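Local structure of putative histidinol-phosphate aminotransferase (Burkholderia pseudomallei, 3P1T) at residues S90-T95 / R135-V140; R113-G118 / P127-Q132. The protein probably transfers the amino group of L-histidinol phosphate to 2-oxoglutarate with pyridoxal 5'-phosphate as cofactor, a step of histidine biosynthesis. All blocks are in the same frame, centred on the assembly; numbering follows the deposited sequence. Where two conformers were deposited one is given.

Contact 1 (S90-T95 / R135-V140)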
loop_
_atom_site.group_PDB
_atom_site.type_symbol
_atom_site.label_atom_id
_atom_site.label_comp_id
_atom_site.label_asym_id
_atom_site.label_seq_id
_atom_site.Cartn_x
_atom_site.Cartn_y
_atom_site.Cartn_z
ATOM N N SER A 90 -3.086 22.347 -9.854
ATOM C CA SER A 90 -3.417 23.398 -10.830
ATOM C C SER A 90 -2.403 23.460 -11.976
ATOM O O SER A 90 -2.688 24.085 -13.000
ATOM C CB SER A 90 -3.498 24.756 -10.148
ATOM O OG SER A 90 -4.637 24.800 -9.305
HETATM N N MSE A 91 -1.233 22.824 -11.817
HETATM C CA MSE A 91 -0.184 22.859 -12.827
HETATM C C MSE A 91 -0.491 21.946 -14.036
HETATM O O MSE A 91 -1.287 20.995 -13.952
HETATM C CB MSE A 91 1.173 22.433 -12.213
HETATM C CG MSE A 91 1.599 23.260 -10.993
HETATM SE SE MSE A 91 3.446 22.878 -10.412
HETATM C CE MSE A 91 4.371 24.109 -11.569
ATOM N N ARG A 92 0.189 22.229 -15.159
ATOM C CA ARG A 92 0.117 21.393 -16.342
ATOM C C ARG A 92 1.185 20.345 -16.187
ATOM O O ARG A 92 2.348 20.665 -15.939
ATOM C CB ARG A 92 0.277 22.219 -17.620
ATOM C CG ARG A 92 0.135 21.400 -18.890
ATOM C CD ARG A 92 0.299 22.233 -20.137
ATOM N NE ARG A 92 1.678 22.665 -20.376
ATOM C CZ ARG A 92 2.133 23.101 -21.552
ATOM N NH1 ARG A 92 1.341 23.109 -22.616
ATOM N NH2 ARG A 92 3.400 23.476 -21.685
ATOM N N PHE A 93 0.792 19.087 -16.265
ATOM C CA PHE A 93 1.734 17.987 -16.140
ATOM C C PHE A 93 2.284 17.665 -17.527
ATOM O O PHE A 93 1.536 17.602 -18.513
ATOM C CB PHE A 93 1.081 16.789 -15.449
ATOM C CG PHE A 93 0.993 17.055 -13.964
ATOM C CD1 PHE A 93 -0.001 17.882 -13.446
ATOM C CD2 PHE A 93 1.943 16.540 -13.091
ATOM C CE1 PHE A 93 -0.034 18.200 -12.086
ATOM C CE2 PHE A 93 1.887 16.836 -11.726
ATOM C CZ PHE A 93 0.911 17.677 -11.240
ATOM N N VAL A 94 3.619 17.586 -17.605
ATOM C CA VAL A 94 4.337 17.370 -18.853
ATOM C C VAL A 94 5.131 16.057 -18.765
ATOM O O VAL A 94 5.978 15.885 -17.887
ATOM C CB VAL A 94 5.245 18.579 -19.173
ATOM C CG1 VAL A 94 6.140 18.299 -20.369
ATOM C CG2 VAL A 94 4.431 19.837 -19.402
ATOM N N THR A 95 4.835 15.133 -19.675
ATOM C CA THR A 95 5.492 13.825 -19.741
ATOM C C THR A 95 5.940 13.561 -21.178
ATOM O O THR A 95 5.508 14.262 -22.103
ATOM C CB THR A 95 4.542 12.715 -19.230
ATOM O OG1 THR A 95 3.413 12.602 -20.109
ATOM C CG2 THR A 95 4.084 12.937 -17.789
ATOM N N ARG A 135 6.977 27.738 -16.494
ATOM C CA ARG A 135 7.070 27.708 -15.029
ATOM C C ARG A 135 5.729 27.289 -14.392
ATOM O O ARG A 135 5.669 27.065 -13.182
ATOM C CB ARG A 135 7.541 29.063 -14.491
ATOM C CG ARG A 135 9.015 29.404 -14.845
ATOM C CD ARG A 135 10.044 28.759 -13.910
ATOM N NE ARG A 135 11.432 29.022 -14.312
ATOM C CZ ARG A 135 12.175 30.040 -13.873
ATOM N NH1 ARG A 135 11.673 30.916 -13.009
ATOM N NH2 ARG A 135 13.423 30.193 -14.301
ATOM N N ASP A 136 4.677 27.116 -15.216
ATOM C CA ASP A 136 3.359 26.600 -14.814
ATOM C C ASP A 136 3.319 25.088 -14.929
ATOM O O ASP A 136 2.307 24.482 -14.591
ATOM C CB ASP A 136 2.225 27.185 -15.685
ATOM C CG ASP A 136 2.138 28.691 -15.819
ATOM O OD1 ASP A 136 2.072 29.378 -14.768
ATOM O OD2 ASP A 136 2.007 29.178 -16.976
ATOM N N ASP A 137 4.390 24.474 -15.462
ATOM C CA ASP A 137 4.436 23.040 -15.711
ATOM C C ASP A 137 5.220 22.282 -14.676
ATOM O O ASP A 137 6.238 22.759 -14.169
ATOM C CB ASP A 137 5.056 22.722 -17.089
ATOM C CG ASP A 137 4.354 23.312 -18.306
ATOM O OD1 ASP A 137 3.162 23.694 -18.187
ATOM O OD2 ASP A 137 4.989 23.381 -19.378
ATOM N N CYS A 138 4.727 21.070 -14.387
ATOM C CA CYS A 138 5.350 20.055 -13.564
ATOM C C CYS A 138 5.809 18.948 -14.507
ATOM O O CYS A 138 4.971 18.264 -15.105
ATOM C CB CYS A 138 4.409 19.549 -12.481
ATOM S SG CYS A 138 5.125 18.231 -11.469
ATOM N N VAL A 139 7.119 18.861 -14.747
ATOM C CA VAL A 139 7.662 17.922 -15.717
ATOM C C VAL A 139 8.057 16.640 -14.999
ATOM O O VAL A 139 8.806 16.680 -14.025
ATOM C CB VAL A 139 8.842 18.542 -16.510
ATOM C CG1 VAL A 139 9.358 17.573 -17.559
ATOM C CG2 VAL A 139 8.426 19.859 -17.168
ATOM N N VAL A 140 7.504 15.506 -15.470
ATOM C CA VAL A 140 7.742 14.156 -14.934
ATOM C C VAL A 140 8.366 13.309 -16.054
ATOM O O VAL A 140 7.689 12.971 -17.026
ATOM C CB VAL A 140 6.450 13.500 -14.349
ATOM C CG1 VAL A 140 6.727 12.085 -13.844
ATOM C CG2 VAL A 140 5.835 14.353 -13.244
#
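Arg92 and Asp137 meet in a salt bridge that joins neighbouring strands on one face of the sheet. The two side chains lie side by side and point the same way, and the guanidinium approaches side-on, giving one nitrogen to each carboxylate oxygen. Arg92 NH2 reaches Asp137 OD2 at 2.8 Å, nearly straight (174°), with OD2 in the guanidinium plane and met on its syn side. Arg92 NE lies 2.8 Å from Asp137 OD1 but comes from above the carboxylate plane, in keeping with the 34° between the two planar groups. Arg92 CG stands anti to the backbone N (chi1 -177°), and the bend at chi3 turns NE back toward the aspartate. Asp137 OD2 also accepts a bond from Ser134 N, so a backbone amide steadies the carboxylate. Val94 CG2 packs against the same carboxylate.

On the face that carries Phe93 and Cys138, the contact between the segments is largely apolar. Cys138 CB sits over the Phe93 ring, 4.1 Å from its centroid and offset toward the rim, a CH-pi contact, while Cys138 SG lies obliquely to the ring, 3.5 Å from Phe93 CE2, a sulfur-aromatic contact. From beside them Met91, a selenomethionine, brings SE to 4.0 Å from Cys138 CB.

Behind these side chains, four backbone bonds set the register. Arg92 N donates to Asp136 O and Val94 N to Cys138 O; in return Arg92 O receives Cys138 N, and Val94 O receives Val140 N at 2.9 Å. Arg92, Phe93 and Val94 thereby pair in parallel with Asp137, Cys138 and Val139. Strands 113-117 and 166-170 flank the pair, which places it among the parallel strands of the mixed seven-stranded sheet characteristic of the large domain in fold-type I pyridoxal-phosphate enzymes.

Contact 2 (R113-G118 / P127-Q132)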
loop_
_atom_site.group_PDB
_atom_site.type_symbol
_atom_site.label_atom_id
_atom_site.label_comp_id
_atom_site.label_asym_id
_atom_site.label_seq_id
_atom_site.Cartn_x
_atom_site.Cartn_y
_atom_site.Cartn_z
ATOM N N ARG A 113 -4.368 18.823 -16.085
ATOM C CA ARG A 113 -3.986 19.279 -17.425
ATOM C C ARG A 113 -2.747 18.513 -17.872
ATOM O O ARG A 113 -1.885 18.179 -17.043
ATOM C CB ARG A 113 -3.734 20.790 -17.438
ATOM C CG ARG A 113 -4.996 21.604 -17.661
ATOM C CD ARG A 113 -4.866 22.993 -17.101
ATOM N NE ARG A 113 -3.877 23.810 -17.792
ATOM C CZ ARG A 113 -2.911 24.487 -17.180
ATOM N NH1 ARG A 113 -2.787 24.435 -15.857
ATOM N NH2 ARG A 113 -2.058 25.221 -17.885
ATOM N N HIS A 114 -2.676 18.182 -19.167
ATOM C CA HIS A 114 -1.564 17.367 -19.635
ATOM C C HIS A 114 -1.097 17.796 -21.032
ATOM O O HIS A 114 -1.916 18.038 -21.929
ATOM C CB HIS A 114 -2.014 15.885 -19.632
ATOM C CG HIS A 114 -0.939 14.864 -19.864
ATOM N ND1 HIS A 114 -1.222 13.662 -20.471
ATOM C CD2 HIS A 114 0.377 14.892 -19.546
ATOM C CE1 HIS A 114 -0.076 12.996 -20.504
ATOM N NE2 HIS A 114 0.911 13.693 -19.956
ATOM N N PHE A 115 0.237 17.907 -21.179
ATOM C CA PHE A 115 0.960 18.203 -22.413
ATOM C C PHE A 115 2.061 17.182 -22.556
ATOM O O PHE A 115 2.702 16.847 -21.563
ATOM C CB PHE A 115 1.503 19.645 -22.456
ATOM C CG PHE A 115 2.387 19.922 -23.665
ATOM C CD1 PHE A 115 1.833 20.131 -24.922
ATOM C CD2 PHE A 115 3.778 19.948 -23.545
ATOM C CE1 PHE A 115 2.660 20.358 -26.044
ATOM C CE2 PHE A 115 4.603 20.179 -24.663
ATOM C CZ PHE A 115 4.039 20.385 -25.906
ATOM N N GLU A 116 2.290 16.676 -23.772
ATOM C CA GLU A 116 3.318 15.648 -23.963
ATOM C C GLU A 116 4.420 16.074 -24.924
ATOM O O GLU A 116 4.148 16.691 -25.953
ATOM C CB GLU A 116 2.708 14.346 -24.479
ATOM C CG GLU A 116 1.875 13.618 -23.449
ATOM C CD GLU A 116 1.187 12.390 -23.993
ATOM O OE1 GLU A 116 0.640 12.454 -25.117
ATOM O OE2 GLU A 116 1.193 11.357 -23.290
ATOM N N ILE A 117 5.665 15.710 -24.565
ATOM C CA ILE A 117 6.884 15.937 -25.347
ATOM C C ILE A 117 7.114 14.716 -26.219
ATOM O O ILE A 117 7.275 13.610 -25.709
ATOM C CB ILE A 117 8.120 16.243 -24.450
ATOM C CG1 ILE A 117 7.887 17.470 -23.576
ATOM C CG2 ILE A 117 9.395 16.394 -25.296
ATOM C CD1 ILE A 117 8.912 17.662 -22.507
ATOM N N GLY A 118 7.145 14.932 -27.520
ATOM C CA GLY A 118 7.399 13.871 -28.484
ATOM C C GLY A 118 8.861 13.494 -28.583
ATOM O O GLY A 118 9.717 14.066 -27.887
ATOM N N PRO A 127 13.084 18.863 -29.394
ATOM C CA PRO A 127 13.441 20.213 -28.902
ATOM C C PRO A 127 12.318 21.246 -28.995
ATOM O O PRO A 127 12.314 22.181 -28.190
ATOM C CB PRO A 127 14.588 20.634 -29.818
ATOM C CG PRO A 127 15.140 19.360 -30.362
ATOM C CD PRO A 127 13.996 18.419 -30.470
ATOM N N ASN A 128 11.404 21.099 -29.982
ATOM C CA ASN A 128 10.289 22.019 -30.216
ATOM C C ASN A 128 9.275 21.917 -29.113
ATOM O O ASN A 128 8.759 22.945 -28.685
ATOM C CB ASN A 128 9.614 21.756 -31.566
ATOM C CG ASN A 128 10.556 21.857 -32.737
ATOM O OD1 ASN A 128 11.201 22.888 -32.968
ATOM N ND2 ASN A 128 10.682 20.769 -33.478
ATOM N N ASP A 129 8.986 20.693 -28.650
ATOM C CA ASP A 129 8.065 20.455 -27.546
ATOM C C ASP A 129 8.736 20.852 -26.217
ATOM O O ASP A 129 8.098 21.464 -25.366
ATOM C CB ASP A 129 7.605 18.984 -27.521
ATOM C CG ASP A 129 6.743 18.541 -28.691
ATOM O OD1 ASP A 129 5.989 19.389 -29.235
ATOM O OD2 ASP A 129 6.742 17.326 -29.001
ATOM N N LEU A 130 10.037 20.549 -26.067
ATOM C CA LEU A 130 10.832 20.849 -24.879
ATOM C C LEU A 130 10.916 22.364 -24.650
ATOM O O LEU A 130 10.960 22.811 -23.510
ATOM C CB LEU A 130 12.214 20.230 -25.063
ATOM C CG LEU A 130 13.097 20.043 -23.840
ATOM C CD1 LEU A 130 12.369 19.330 -22.724
ATOM C CD2 LEU A 130 14.365 19.268 -24.208
ATOM N N ALA A 131 10.842 23.142 -25.729
ATOM C CA ALA A 131 10.842 24.604 -25.697
ATOM C C ALA A 131 9.499 25.169 -25.199
ATOM O O ALA A 131 9.453 26.350 -24.843
ATOM C CB ALA A 131 11.132 25.143 -27.087
ATOM N N GLN A 132 8.418 24.343 -25.189
ATOM C CA GLN A 132 7.081 24.770 -24.769
ATOM C C GLN A 132 6.920 24.608 -23.250
ATOM O O GLN A 132 5.894 25.027 -22.700
ATOM C CB GLN A 132 5.973 24.004 -25.529
ATOM C CG GLN A 132 5.867 24.388 -27.018
ATOM C CD GLN A 132 4.804 23.627 -27.785
ATOM O OE1 GLN A 132 3.597 23.722 -27.510
ATOM N NE2 GLN A 132 5.225 22.939 -28.838
#
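Gly118 N donates to Asp129 OD2 at 2.8 Å, the one hydrogen bond between the 113-118 and 127-132 segments, made just beyond the end of strand 113-117. The N-H points well at its acceptor (162°) and meets OD2 on the anti side, 24° out of the carboxylate plane. This is a strand-to-helix contact at an outermost strand of the chain's seven-stranded, aminotransferase-type sheet. The connection is short, with eight residues between the two segments, and a backbone bond also links Gly118 with Asp126, just before the helix.

Beside the polar bond, Asp129 CB rests 3.8 Å from Ile117 CA and also touches Ile117 CG2, the two side chains sliding past each other in opposite directions. Further in, Ile117 CD1 meets Leu130 CD1 at 3.8 Å, and Leu130 continues onto Gln159 and Leu160 of helix 154-163.

Phe115, its CG anti to the backbone N (chi1 174°), extends toward the helical segment. The Gln132 side chain, in one of its two deposited positions, also touches this ring. Asp129 O lies at the ring's edge, near its plane, 3.8 Å from Phe115 CE2.

The two contacts have centres about 10 Å apart, on the same side of the chain's centre, and both reach the same sheet, through neighbouring strands 92-96 and 113-117. In chain order they nest: strand 92-96 is followed by strand 113-117, helix 127-130 and strand 137-142, so contact 2 lies inside the loop closed by contact 1. In the sheet, strand 92-96 stands between 137-142 and 113-117, and all three run parallel. They meet directly: Thr95 O lies 2.9 Å from Ile117 N, and Thr95 OG1 2.7 Å from His114 NE2, both probable hydrogen bonds. Contact 1 thus joins two inner strands, while contact 2 sets the helical segment against this chain's outermost strand on that side.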